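Local coordinates for cobalamin biosynthesis protein CobN (Mycobacterium tuberculosis, PDB 7C6O) that forms the large catalytic subunit of cobaltochelatase, which probably inserts cobalt into the corrin ring during cobalamin biosynthesis, at residues A[1162-1166]-A[1205-1209]; A[1147-1151]-A[1196-1200]; A[772-778]-A[790-795]. One frame throughout, in Å; residues are numbered along the deposited sequence.

Contact 1 of 3, residues A[1162-1166]-A[1205-1209]; sequences DWMYE and LWAQP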
loop_
_atom_site.group_PDB
_atom_site.type_symbol
_atom_site.label_atom_id
_atom_site.label_comp_id
_atom_site.label_asym_id
_atom_site.label_seq_id
_atom_site.Cartn_x
_atom_site.Cartn_y
_atom_site.Cartn_z
ATOM N N ASP A 1162 18.363 -30.405 9.638
ATOM C CA ASP A 1162 17.748 -31.276 10.635
ATOM C C ASP A 1162 17.986 -30.761 12.050
ATOM O O ASP A 1162 17.094 -30.840 12.901
ATOM C CB ASP A 1162 18.272 -32.705 10.492
ATOM C CG ASP A 1162 17.560 -33.481 9.400
ATOM O OD1 ASP A 1162 16.768 -32.874 8.649
ATOM O OD2 ASP A 1162 17.789 -34.706 9.299
ATOM N N TRP A 1163 19.178 -30.214 12.319
ATOM C CA TRP A 1163 19.459 -29.713 13.662
ATOM C C TRP A 1163 18.558 -28.537 14.020
ATOM O O TRP A 1163 18.277 -28.307 15.202
ATOM C CB TRP A 1163 20.940 -29.326 13.795
ATOM C CG TRP A 1163 21.346 -28.044 13.109
ATOM C CD1 TRP A 1163 21.894 -27.915 11.865
ATOM C CD2 TRP A 1163 21.263 -26.717 13.650
ATOM N NE1 TRP A 1163 22.145 -26.589 11.592
ATOM C CE2 TRP A 1163 21.768 -25.834 12.672
ATOM C CE3 TRP A 1163 20.804 -26.189 14.861
ATOM C CZ2 TRP A 1163 21.825 -24.458 12.868
ATOM C CZ3 TRP A 1163 20.860 -24.824 15.054
ATOM C CH2 TRP A 1163 21.364 -23.972 14.060
ATOM N N MET A 1164 18.078 -27.796 13.021
ATOM C CA MET A 1164 17.164 -26.695 13.303
ATOM C C MET A 1164 15.762 -27.203 13.626
ATOM O O MET A 1164 15.095 -26.654 14.509
ATOM C CB MET A 1164 17.145 -25.727 12.122
ATOM C CG MET A 1164 18.530 -25.192 11.806
ATOM S SD MET A 1164 18.688 -24.413 10.196
ATOM C CE MET A 1164 17.656 -22.965 10.418
ATOM N N TYR A 1165 15.305 -28.251 12.933
ATOM C CA TYR A 1165 14.037 -28.878 13.296
ATOM C C TYR A 1165 14.092 -29.456 14.705
ATOM O O TYR A 1165 13.113 -29.376 15.456
ATOM C CB TYR A 1165 13.678 -29.976 12.295
ATOM C CG TYR A 1165 12.982 -29.495 11.040
ATOM C CD1 TYR A 1165 11.690 -28.989 11.088
ATOM C CD2 TYR A 1165 13.608 -29.580 9.804
ATOM C CE1 TYR A 1165 11.048 -28.558 9.938
ATOM C CE2 TYR A 1165 12.974 -29.155 8.647
ATOM C CZ TYR A 1165 11.696 -28.646 8.721
ATOM O OH TYR A 1165 11.064 -28.225 7.569
ATOM N N GLU A 1166 15.226 -30.057 15.075
ATOM C CA GLU A 1166 15.376 -30.587 16.427
ATOM C C GLU A 1166 15.242 -29.481 17.463
ATOM O O GLU A 1166 14.516 -29.626 18.453
ATOM C CB GLU A 1166 16.725 -31.293 16.572
ATOM C CG GLU A 1166 16.862 -32.556 15.742
ATOM C CD GLU A 1166 18.233 -33.202 15.881
ATOM O OE1 GLU A 1166 19.153 -32.561 16.435
ATOM O OE2 GLU A 1166 18.392 -34.354 15.429
ATOM N N LEU A 1205 11.410 -33.383 4.529
ATOM C CA LEU A 1205 12.078 -32.099 4.713
ATOM C C LEU A 1205 12.908 -32.106 5.989
ATOM O O LEU A 1205 13.997 -31.525 6.041
ATOM C CB LEU A 1205 11.043 -30.976 4.745
ATOM C CG LEU A 1205 10.241 -30.797 3.456
ATOM C CD1 LEU A 1205 9.031 -29.901 3.695
ATOM C CD2 LEU A 1205 11.130 -30.224 2.367
ATOM N N TRP A 1206 12.383 -32.742 7.033
ATOM C CA TRP A 1206 13.143 -33.134 8.217
ATOM C C TRP A 1206 13.586 -34.569 7.965
ATOM O O TRP A 1206 12.790 -35.506 8.079
ATOM C CB TRP A 1206 12.273 -33.000 9.459
ATOM C CG TRP A 1206 12.956 -33.232 10.762
ATOM C CD1 TRP A 1206 14.269 -33.536 10.968
ATOM C CD2 TRP A 1206 12.347 -33.171 12.054
ATOM N NE1 TRP A 1206 14.515 -33.670 12.314
ATOM C CE2 TRP A 1206 13.349 -33.452 13.002
ATOM C CE3 TRP A 1206 11.049 -32.903 12.502
ATOM C CZ2 TRP A 1206 13.094 -33.473 14.370
ATOM C CZ3 TRP A 1206 10.796 -32.928 13.861
ATOM C CH2 TRP A 1206 11.814 -33.211 14.779
ATOM N N ALA A 1207 14.861 -34.746 7.607
ATOM C CA ALA A 1207 15.287 -35.985 6.961
ATOM C C ALA A 1207 15.412 -37.144 7.944
ATOM O O ALA A 1207 14.962 -38.258 7.653
ATOM C CB ALA A 1207 16.614 -35.767 6.231
ATOM N N GLN A 1208 16.036 -36.915 9.098
ATOM C CA GLN A 1208 16.360 -37.982 10.046
ATOM C C GLN A 1208 15.945 -37.596 11.461
ATOM O O GLN A 1208 16.793 -37.403 12.342
ATOM C CB GLN A 1208 17.852 -38.311 9.996
ATOM C CG GLN A 1208 18.300 -38.949 8.700
ATOM C CD GLN A 1208 19.772 -39.297 8.712
ATOM O OE1 GLN A 1208 20.624 -38.438 8.950
ATOM N NE2 GLN A 1208 20.081 -40.564 8.468
ATOM N N PRO A 1209 14.645 -37.493 11.722
ATOM C CA PRO A 1209 14.199 -37.217 13.090
ATOM C C PRO A 1209 14.385 -38.432 13.984
ATOM O O PRO A 1209 14.279 -39.581 13.545
ATOM C CB PRO A 1209 12.716 -36.874 12.917
ATOM C CG PRO A 1209 12.311 -37.633 11.705
ATOM C CD PRO A 1209 13.510 -37.658 10.795
HETATM O O HOH W 1 16.432 -30.730 6.943
HETATM O O HOH W 2 20.133 -35.444 10.008
HETATM O O HOH W 3 17.066 -34.865 13.157
#
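Asp1162, in the first turn of helix 1162-1174, meets Trp1206, Ala1207 and Gln1208 in the loop between helices 1187-1203 and 1211-1226, a compact example of one carboxylate fastening irregular backbone. Its CB lies 4.1 Å from Trp1206 CD1. With CG anti to the carbonyl carbon (chi1 -82°), the carboxylate carbon comes to the edge of the indole, in the ring plane, and the carboxylate itself stands steeply against that plane. At the tip, OD1 accepts from Ala1207 N at 2.9 Å in a fairly straight bond (162°). OD2 takes Gln1208 N at 2.8 Å along a more bent path; both donors arrive on the syn side, somewhat out of the carboxylate plane. A water donates to OD2 and to Gln1208 OE1.

Beside this polar clasp, Tyr1165 CB sits over the indole, 3.5 Å from the centroid of its five-membered ring, while Trp1206 CB lies over the tyrosine ring in return. The tyrosine ring and the indole's five-membered ring lie almost parallel (10°), but displaced so that little of one covers the other. Pro1209 CB covers the opposite indole face, and Tyr1165 OH bonds to Asp1154. Trp1206 NE1 gives its N-H to a water that donates to Glu1166 OE2 and Gln1208 O. Two main-chain N-H groups, with water at both oxygens, would probably stabilise the ionised form of Asp1162.

Contact 2 of 3, residues A[1147-1151]-A[1196-1200]; sequences VDYLF and RLLEA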
loop_
_atom_site.group_PDB
_atom_site.type_symbol
_atom_site.label_atom_id
_atom_site.label_comp_id
_atom_site.label_asym_id
_atom_site.label_seq_id
_atom_site.Cartn_x
_atom_site.Cartn_y
_atom_site.Cartn_z
ATOM N N VAL A 1147 6.823 -21.384 12.794
ATOM C CA VAL A 1147 7.013 -22.767 12.361
ATOM C C VAL A 1147 6.465 -22.962 10.952
ATOM O O VAL A 1147 7.104 -23.599 10.105
ATOM C CB VAL A 1147 6.364 -23.741 13.362
ATOM C CG1 VAL A 1147 6.457 -25.166 12.847
ATOM C CG2 VAL A 1147 7.030 -23.623 14.729
ATOM N N ASP A 1148 5.284 -22.406 10.678
ATOM C CA ASP A 1148 4.673 -22.566 9.360
ATOM C C ASP A 1148 5.501 -21.893 8.273
ATOM O O ASP A 1148 5.638 -22.430 7.167
ATOM C CB ASP A 1148 3.253 -21.997 9.365
ATOM C CG ASP A 1148 2.239 -22.933 10.005
ATOM O OD1 ASP A 1148 2.563 -24.118 10.229
ATOM O OD2 ASP A 1148 1.111 -22.475 10.285
ATOM N N TYR A 1149 6.054 -20.713 8.561
ATOM C CA TYR A 1149 6.767 -19.969 7.529
ATOM C C TYR A 1149 8.156 -20.544 7.290
ATOM O O TYR A 1149 8.634 -20.560 6.152
ATOM C CB TYR A 1149 6.835 -18.487 7.902
ATOM C CG TYR A 1149 5.469 -17.873 8.143
ATOM C CD1 TYR A 1149 4.329 -18.416 7.555
ATOM C CD2 TYR A 1149 5.314 -16.764 8.967
ATOM C CE1 TYR A 1149 3.078 -17.871 7.778
ATOM C CE2 TYR A 1149 4.063 -16.210 9.194
ATOM C CZ TYR A 1149 2.952 -16.769 8.597
ATOM O OH TYR A 1149 1.706 -16.225 8.818
ATOM N N LEU A 1150 8.816 -21.029 8.345
ATOM C CA LEU A 1150 10.037 -21.799 8.147
ATOM C C LEU A 1150 9.761 -23.048 7.319
ATOM O O LEU A 1150 10.535 -23.384 6.415
ATOM C CB LEU A 1150 10.652 -22.173 9.496
ATOM C CG LEU A 1150 11.326 -21.038 10.266
ATOM C CD1 LEU A 1150 11.814 -21.536 11.619
ATOM C CD2 LEU A 1150 12.479 -20.450 9.460
ATOM N N PHE A 1151 8.657 -23.740 7.610
ATOM C CA PHE A 1151 8.259 -24.891 6.806
ATOM C C PHE A 1151 8.033 -24.489 5.353
ATOM O O PHE A 1151 8.484 -25.177 4.430
ATOM C CB PHE A 1151 6.995 -25.525 7.396
ATOM C CG PHE A 1151 6.445 -26.671 6.584
ATOM C CD1 PHE A 1151 6.870 -27.970 6.816
ATOM C CD2 PHE A 1151 5.494 -26.451 5.596
ATOM C CE1 PHE A 1151 6.363 -29.027 6.077
ATOM C CE2 PHE A 1151 4.986 -27.503 4.852
ATOM C CZ PHE A 1151 5.421 -28.793 5.094
ATOM N N ARG A 1196 2.577 -29.646 12.014
ATOM C CA ARG A 1196 3.452 -29.185 10.941
ATOM C C ARG A 1196 4.831 -29.829 11.029
ATOM O O ARG A 1196 5.421 -30.186 10.003
ATOM C CB ARG A 1196 3.570 -27.661 10.966
ATOM C CG ARG A 1196 4.257 -27.088 9.733
ATOM C CD ARG A 1196 3.362 -27.195 8.509
ATOM N NE ARG A 1196 2.321 -26.171 8.519
ATOM C CZ ARG A 1196 1.326 -26.105 7.642
ATOM N NH1 ARG A 1196 1.222 -27.015 6.680
ATOM N NH2 ARG A 1196 0.432 -25.132 7.728
ATOM N N LEU A 1197 5.364 -29.985 12.243
ATOM C CA LEU A 1197 6.668 -30.623 12.389
ATOM C C LEU A 1197 6.604 -32.094 12.000
ATOM O O LEU A 1197 7.529 -32.619 11.369
ATOM C CB LEU A 1197 7.177 -30.451 13.821
ATOM C CG LEU A 1197 7.473 -29.001 14.222
ATOM C CD1 LEU A 1197 7.499 -28.836 15.734
ATOM C CD2 LEU A 1197 8.792 -28.538 13.609
ATOM N N LEU A 1198 5.507 -32.772 12.347
ATOM C CA LEU A 1198 5.312 -34.136 11.873
ATOM C C LEU A 1198 5.140 -34.185 10.360
ATOM O O LEU A 1198 5.552 -35.164 9.728
ATOM C CB LEU A 1198 4.111 -34.768 12.577
ATOM C CG LEU A 1198 4.367 -35.181 14.024
ATOM C CD1 LEU A 1198 3.058 -35.404 14.757
ATOM C CD2 LEU A 1198 5.224 -36.437 14.067
ATOM N N GLU A 1199 4.549 -33.145 9.759
ATOM C CA GLU A 1199 4.461 -33.105 8.301
ATOM C C GLU A 1199 5.840 -32.954 7.669
ATOM O O GLU A 1199 6.125 -33.573 6.637
ATOM C CB GLU A 1199 3.540 -31.971 7.842
ATOM C CG GLU A 1199 3.467 -31.842 6.318
ATOM C CD GLU A 1199 2.639 -30.657 5.846
ATOM O OE1 GLU A 1199 2.508 -30.489 4.615
ATOM O OE2 GLU A 1199 2.125 -29.898 6.696
ATOM N N ALA A 1200 6.710 -32.138 8.272
ATOM C CA ALA A 1200 8.065 -32.001 7.748
ATOM C C ALA A 1200 8.803 -33.333 7.790
ATOM O O ALA A 1200 9.547 -33.671 6.861
ATOM C CB ALA A 1200 8.831 -30.936 8.532
HETATM O O HOH W 4 -0.556 -24.489 10.888
#
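Phe1151 and Arg1196 form the close-packed part of this contact between helices 1136-1157 and 1187-1203. The arginine lays its aliphatic chain across the phenyl ring: CD stands over one face, 3.8 Å from the centroid of the Phe1151 ring, a CH-pi contact. Ala1200 fills in at the rim, its CA in the ring plane at the edge and its CB 3.9 Å from Phe1151 CD1. At the far end of the ring Phe1151 CZ approaches Glu1199 OE1 to 3.4 Å, the carboxylate turned obliquely to the ring.

The segments run nearly parallel, with a signed crossing angle of 20° and axes 10.5 Å apart at closest approach. This is side-by-side helix packing, accompanied by a salt-bridge network with one link across the contact, from Arg1196 to Asp1148, and one along helix 1187-1203, from Arg1196 to Glu1199. The arginine chain bends at chi2 (72°) and again at chi3, which folds CD over the phenyl ring and brings NE to Asp1148 OD1 at 2.7 Å. That bond is almost straight (170°) and lies in the guanidinium plane, yet it meets the oxygen from well above the carboxylate plane. NH1 donates to Glu1199 OE2 at 3.0 Å, on the syn side, and also to Ile1011 O, while Glu1199 OE1 pairs with Arg1203. The guanidinium is thus held from several directions, which limits its rotation.

Packing is looser toward Val1147, whose CG1 comes no nearer than 4.2 Å to Leu1197 CD2; Leu1197 also leans on helix 1211-1226. Water marks the Asp1148 side: one molecule donates to Asp1148 OD2 at 2.7 Å and accepts only a weak bond from Arg1196 NH2.

Contact 3 of 3, residues A[772-778]-A[790-795]; sequences WDPSAAD and LRFAAT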
loop_
_atom_site.group_PDB
_atom_site.type_symbol
_atom_site.label_atom_id
_atom_site.label_comp_id
_atom_site.label_asym_id
_atom_site.label_seq_id
_atom_site.Cartn_x
_atom_site.Cartn_y
_atom_site.Cartn_z
ATOM N N TRP A 772 13.597 13.494 29.581
ATOM C CA TRP A 772 13.853 13.851 28.184
ATOM C C TRP A 772 13.971 15.365 28.009
ATOM O O TRP A 772 13.419 15.948 27.073
ATOM C CB TRP A 772 12.780 13.268 27.263
ATOM C CG TRP A 772 12.630 11.783 27.408
ATOM C CD1 TRP A 772 11.669 11.119 28.114
ATOM C CD2 TRP A 772 13.477 10.775 26.841
ATOM N NE1 TRP A 772 11.858 9.762 28.014
ATOM C CE2 TRP A 772 12.964 9.525 27.240
ATOM C CE3 TRP A 772 14.616 10.810 26.030
ATOM C CZ2 TRP A 772 13.549 8.321 26.855
ATOM C CZ3 TRP A 772 15.196 9.613 25.649
ATOM C CH2 TRP A 772 14.662 8.385 26.063
ATOM N N ASP A 773 14.703 16.000 28.914
ATOM C CA ASP A 773 14.915 17.441 28.857
ATOM C C ASP A 773 15.875 17.775 27.722
ATOM O O ASP A 773 17.025 17.318 27.745
ATOM C CB ASP A 773 15.469 17.934 30.193
ATOM C CG ASP A 773 15.384 19.444 30.346
ATOM O OD1 ASP A 773 15.422 20.163 29.326
ATOM O OD2 ASP A 773 15.284 19.915 31.500
ATOM N N PRO A 774 15.459 18.559 26.722
ATOM C CA PRO A 774 16.372 18.869 25.608
ATOM C C PRO A 774 17.624 19.609 26.038
ATOM O O PRO A 774 18.691 19.395 25.450
ATOM C CB PRO A 774 15.507 19.731 24.674
ATOM C CG PRO A 774 14.095 19.437 25.066
ATOM C CD PRO A 774 14.130 19.165 26.536
ATOM N N SER A 775 17.528 20.477 27.048
ATOM C CA SER A 775 18.693 21.226 27.503
ATOM C C SER A 775 19.724 20.336 28.182
ATOM O O SER A 775 20.894 20.720 28.273
ATOM C CB SER A 775 18.265 22.339 28.461
ATOM O OG SER A 775 17.716 21.799 29.651
ATOM N N ALA A 776 19.319 19.159 28.658
ATOM C CA ALA A 776 20.253 18.255 29.311
ATOM C C ALA A 776 21.251 17.633 28.345
ATOM O O ALA A 776 22.226 17.030 28.800
ATOM C CB ALA A 776 19.487 17.150 30.042
ATOM N N ALA A 777 21.041 17.773 27.033
ATOM C CA ALA A 777 21.899 17.099 26.063
ATOM C C ALA A 777 23.337 17.594 26.156
ATOM O O ALA A 777 24.270 16.803 26.336
ATOM C CB ALA A 777 21.347 17.297 24.649
ATOM N N ASP A 778 23.537 18.910 26.037
ATOM C CA ASP A 778 24.886 19.464 26.111
ATOM C C ASP A 778 25.546 19.165 27.448
ATOM O O ASP A 778 26.772 19.020 27.515
ATOM C CB ASP A 778 24.854 20.972 25.862
ATOM C CG ASP A 778 24.873 21.321 24.387
ATOM O OD1 ASP A 778 25.629 20.673 23.630
ATOM O OD2 ASP A 778 24.133 22.243 23.984
ATOM N N LEU A 790 20.940 13.617 20.849
ATOM C CA LEU A 790 20.136 13.562 22.065
ATOM C C LEU A 790 19.080 14.660 22.075
ATOM O O LEU A 790 17.960 14.452 22.559
ATOM C CB LEU A 790 21.035 13.671 23.297
ATOM C CG LEU A 790 22.062 12.553 23.492
ATOM C CD1 LEU A 790 22.893 12.799 24.743
ATOM C CD2 LEU A 790 21.374 11.199 23.558
ATOM N N ARG A 791 19.422 15.839 21.550
ATOM C CA ARG A 791 18.449 16.923 21.463
ATOM C C ARG A 791 17.347 16.581 20.470
ATOM O O ARG A 791 16.172 16.886 20.706
ATOM C CB ARG A 791 19.158 18.222 21.074
ATOM C CG ARG A 791 18.435 19.495 21.482
ATOM C CD ARG A 791 19.420 20.653 21.680
ATOM N NE ARG A 791 20.505 20.633 20.699
ATOM C CZ ARG A 791 21.792 20.473 21.001
ATOM N NH1 ARG A 791 22.168 20.334 22.266
ATOM N NH2 ARG A 791 22.705 20.464 20.039
ATOM N N PHE A 792 17.711 15.939 19.356
ATOM C CA PHE A 792 16.712 15.467 18.402
ATOM C C PHE A 792 15.780 14.448 19.043
ATOM O O PHE A 792 14.567 14.467 18.801
ATOM C CB PHE A 792 17.411 14.869 17.180
ATOM C CG PHE A 792 16.474 14.255 16.176
ATOM C CD1 PHE A 792 15.719 15.051 15.332
ATOM C CD2 PHE A 792 16.363 12.877 16.067
ATOM C CE1 PHE A 792 14.863 14.486 14.403
ATOM C CE2 PHE A 792 15.509 12.306 15.141
ATOM C CZ PHE A 792 14.759 13.111 14.307
ATOM N N ALA A 793 16.327 13.555 19.869
ATOM C CA ALA A 793 15.491 12.582 20.564
ATOM C C ALA A 793 14.491 13.270 21.483
ATOM O O ALA A 793 13.316 12.887 21.535
ATOM C CB ALA A 793 16.366 11.611 21.358
ATOM N N ALA A 794 14.935 14.295 22.211
ATOM C CA ALA A 794 14.052 14.957 23.162
ATOM C C ALA A 794 13.050 15.868 22.465
ATOM O O ALA A 794 11.912 16.004 22.929
ATOM C CB ALA A 794 14.873 15.748 24.181
ATOM N N THR A 795 13.441 16.487 21.353
ATOM C CA THR A 795 12.587 17.445 20.663
ATOM C C THR A 795 11.593 16.782 19.716
ATOM O O THR A 795 10.438 17.217 19.633
ATOM C CB THR A 795 13.449 18.447 19.886
ATOM O OG1 THR A 795 14.330 19.124 20.792
ATOM C CG2 THR A 795 12.576 19.470 19.187
HETATM O O HOH W 5 11.243 15.863 25.502
HETATM O O HOH W 6 21.417 20.677 25.036
#
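The guanidinium of Arg791 meets Asp778 obliquely, their planes 42° apart, in a salt bridge of 3.2 Å between Arg791 NH1 and Asp778 OD2. A water lies in the guanidinium plane at its edge, accepting from Arg791 NH1 and from Asp778 N. The carboxylate of Asp773 is approached from one face: Ser775 OG (2.8 Å) and Ser775 N both reach Asp773 OD1 there, the second being a capping bond ahead of helix 776-780. The peptide carbonyl of Arg791 is gripped from opposite faces of its plane, by Thr795 N and by Thr795 OG1.

Between these polar ends the backbones approach closely where Ala777 and Ala794 present only methyl groups to the other segment. Ala777 CB rests 3.9 Å from Leu790 CB. Ala794 CB packs against the Pro774 ring, 3.9 Å from CG, and against the carbonyl oxygen of Trp772 at 3.2 Å. A further water spans the carbonyls of Trp772 and Ala794, donating to both.

The type I turn from Asp773 to Ala776 thereby lies along helix 784-801: the chain leaves helix 750-769, runs through the turn and short helix 776-780, and comes back as helix 784-801. Leu790 leans on Leu763 and Leu767 of helix 750-769, and the Trp772 side chain is packed among that helix, helix 710-722 and Ile798 of helix 784-801.

How the contacts relate
Contact 3 comes first along the chain and closes before the others open; its centre is 51 Å from that of contact 1 and 48 Å from that of contact 2, with no touch. Contacts 1 and 2 belong together in the helical C-terminal region, centres 11 Å apart and segments alternating along the sequence. Helices 1136-1157 and 1162-1174 follow each other, and helix 1187-1203 with its trailing loop returns to both. The two contacts touch directly: Tyr1165 packs on Ala1200 and Leu1205 on Phe1151. Together they hold these three helices and the loop against one another, while contact 3 closes a separate local turn within the same CobN/magnesium chelatase family region.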